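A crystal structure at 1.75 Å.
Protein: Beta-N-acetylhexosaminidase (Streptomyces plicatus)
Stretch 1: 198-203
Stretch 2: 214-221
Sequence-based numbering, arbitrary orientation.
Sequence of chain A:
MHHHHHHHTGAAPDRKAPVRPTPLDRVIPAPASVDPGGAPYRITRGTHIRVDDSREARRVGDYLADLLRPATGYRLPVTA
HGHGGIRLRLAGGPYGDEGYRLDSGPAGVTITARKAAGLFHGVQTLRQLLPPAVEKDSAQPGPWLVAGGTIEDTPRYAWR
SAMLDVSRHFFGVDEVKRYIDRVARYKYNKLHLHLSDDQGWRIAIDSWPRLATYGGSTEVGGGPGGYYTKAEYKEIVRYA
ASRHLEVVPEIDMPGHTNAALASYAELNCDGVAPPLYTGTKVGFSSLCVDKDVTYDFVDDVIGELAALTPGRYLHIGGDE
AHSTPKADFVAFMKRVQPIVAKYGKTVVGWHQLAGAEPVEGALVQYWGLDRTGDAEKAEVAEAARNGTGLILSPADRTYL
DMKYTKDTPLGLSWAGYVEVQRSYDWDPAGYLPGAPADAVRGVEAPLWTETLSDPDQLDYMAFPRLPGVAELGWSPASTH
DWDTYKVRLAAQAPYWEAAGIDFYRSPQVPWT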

# COMPACT_ATOMS: atom_id res chain seq x y z
N ASP A 198 13.06 11.54 11.25
CA ASP A 198 14.17 11.94 12.10
C ASP A 198 15.45 11.16 11.88
O ASP A 198 16.55 11.71 12.03
CB ASP A 198 13.76 11.86 13.56
CG ASP A 198 12.61 12.79 13.88
OD1 ASP A 198 12.74 14.00 13.58
OD2 ASP A 198 11.59 12.33 14.41
N GLN A 199 15.32 9.89 11.51
CA GLN A 199 16.48 9.03 11.31
C GLN A 199 17.03 8.97 9.89
O GLN A 199 18.02 8.29 9.63
CB GLN A 199 16.17 7.62 11.80
CG GLN A 199 15.71 7.57 13.27
CD GLN A 199 14.20 7.69 13.43
OE1 GLN A 199 13.51 8.25 12.57
NE2 GLN A 199 13.69 7.17 14.54
N GLY A 200 16.40 9.70 8.97
CA GLY A 200 16.90 9.67 7.61
C GLY A 200 16.10 10.46 6.58
O GLY A 200 14.88 10.60 6.70
N TRP A 201 16.80 10.97 5.58
CA TRP A 201 16.21 11.71 4.47
C TRP A 201 16.54 10.81 3.28
O TRP A 201 17.71 10.61 2.97
CB TRP A 201 16.87 13.08 4.32
CG TRP A 201 16.25 13.87 3.23
CD1 TRP A 201 16.50 13.76 1.89
CD2 TRP A 201 15.20 14.83 3.37
NE1 TRP A 201 15.66 14.59 1.19
CE2 TRP A 201 14.86 15.26 2.07
CE3 TRP A 201 14.52 15.37 4.47
CZ2 TRP A 201 13.85 16.21 1.84
CZ3 TRP A 201 13.52 16.31 4.24
CH2 TRP A 201 13.20 16.72 2.93
N ARG A 202 15.51 10.29 2.62
CA ARG A 202 15.73 9.32 1.55
C ARG A 202 15.56 9.69 0.08
O ARG A 202 15.48 8.79 -0.76
CB ARG A 202 14.89 8.08 1.85
CG ARG A 202 14.99 7.57 3.29
CD ARG A 202 16.42 7.21 3.68
NE ARG A 202 16.47 6.62 5.02
CZ ARG A 202 17.57 6.55 5.77
NH1 ARG A 202 18.72 7.04 5.32
NH2 ARG A 202 17.51 6.02 6.99
N ILE A 203 15.49 10.97 -0.24
CA ILE A 203 15.35 11.36 -1.65
C ILE A 203 16.31 12.51 -1.95
O ILE A 203 16.33 13.51 -1.24
CB ILE A 203 13.89 11.77 -2.00
CG1 ILE A 203 13.81 12.18 -3.47
CG2 ILE A 203 13.42 12.89 -1.10
CD1 ILE A 203 14.15 11.06 -4.45
N TYR A 214 24.18 13.69 3.81
CA TYR A 214 24.39 13.71 5.26
C TYR A 214 23.14 13.18 5.96
O TYR A 214 23.22 12.24 6.76
CB TYR A 214 24.68 15.13 5.75
CG TYR A 214 25.11 15.17 7.20
CD1 TYR A 214 26.37 14.74 7.59
CD2 TYR A 214 24.23 15.62 8.19
CE1 TYR A 214 26.76 14.76 8.93
CE2 TYR A 214 24.60 15.63 9.54
CZ TYR A 214 25.87 15.20 9.90
OH TYR A 214 26.25 15.23 11.22
N GLY A 215 21.99 13.78 5.66
CA GLY A 215 20.75 13.36 6.28
C GLY A 215 20.37 11.92 6.03
O GLY A 215 19.63 11.32 6.81
N GLY A 216 20.86 11.34 4.94
CA GLY A 216 20.54 9.96 4.66
C GLY A 216 21.68 9.01 5.02
O GLY A 216 21.60 7.82 4.73
N SER A 217 22.71 9.54 5.67
CA SER A 217 23.88 8.73 6.01
C SER A 217 23.74 7.66 7.08
O SER A 217 24.64 6.85 7.27
CB SER A 217 25.07 9.64 6.36
OG SER A 217 24.85 10.35 7.57
N THR A 218 22.62 7.64 7.81
CA THR A 218 22.44 6.60 8.81
C THR A 218 20.96 6.25 8.95
O THR A 218 20.14 6.62 8.11
CB THR A 218 23.05 7.02 10.18
OG1 THR A 218 23.13 5.87 11.04
CG2 THR A 218 22.22 8.10 10.85
N GLU A 219 20.62 5.50 9.99
CA GLU A 219 19.25 5.08 10.23
C GLU A 219 19.13 4.63 11.68
O GLU A 219 20.08 4.76 12.46
CB GLU A 219 18.89 3.89 9.32
CG GLU A 219 19.81 2.68 9.50
CD GLU A 219 19.52 1.54 8.53
OE1 GLU A 219 18.94 1.80 7.46
OE2 GLU A 219 19.89 0.38 8.84
N VAL A 220 17.96 4.11 12.04
CA VAL A 220 17.77 3.62 13.40
C VAL A 220 18.85 2.59 13.69
O VAL A 220 19.12 1.70 12.88
CB VAL A 220 16.38 2.95 13.56
CG1 VAL A 220 16.32 2.16 14.87
CG2 VAL A 220 15.30 4.00 13.53
N GLY A 221 19.49 2.71 14.85
CA GLY A 221 20.52 1.77 15.23
C GLY A 221 21.91 2.14 14.75
O GLY A 221 22.88 1.47 15.10
O HOH W 1 20.25 9.82 8.94

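Where two irregular loops meet without forming a sheet, their carbonyl groups must find donors one by one, and this contact in a bacterial hexosaminidase illustrates how. The carbonyl of Gly-215, within the type I turn from Tyr-214 to Ser-217, accepts a hydrogen bond from the backbone of the facing loop, Trp-201 N to Gly-215 O at 3.1 Å. A CA-H contact supplements it, with Gly-200 CA 3.3 Å from Gly-215 O. The turn itself is closed by Ser-217 N and Ser-217 OG, which both donate to Tyr-214 O, at 3.0 and 2.6 Å.

Arg-202 serves the next acceptor. Its CA-to-CB bond points away from the second loop, yet the guanidinium comes back to it, and NH1 and NH2 both donate to Thr-218 O, at 3.2 and 2.9 Å. Between the charged groups of Arg-202 and Glu-219 there is proximity of charge but no salt bridge: Glu-219 OE1 lies 4.5 Å from Arg-202 NH2, well out of the guanidinium plane, and no N-H points at it.

Two acceptors, Gln-199 O and Thr-218 O, lie just 3.1 Å apart and cannot bond to each other. Water 1 lies within hydrogen-bonding distance of Gln-199 O (2.8 Å) and Gly-215 O (2.7 Å), while Glu-219 CA approaches Gln-199 O at 3.5 Å. The exception is Trp-201 O, buried against Gly-216 CA at 3.4 Å without any polar partner in the model.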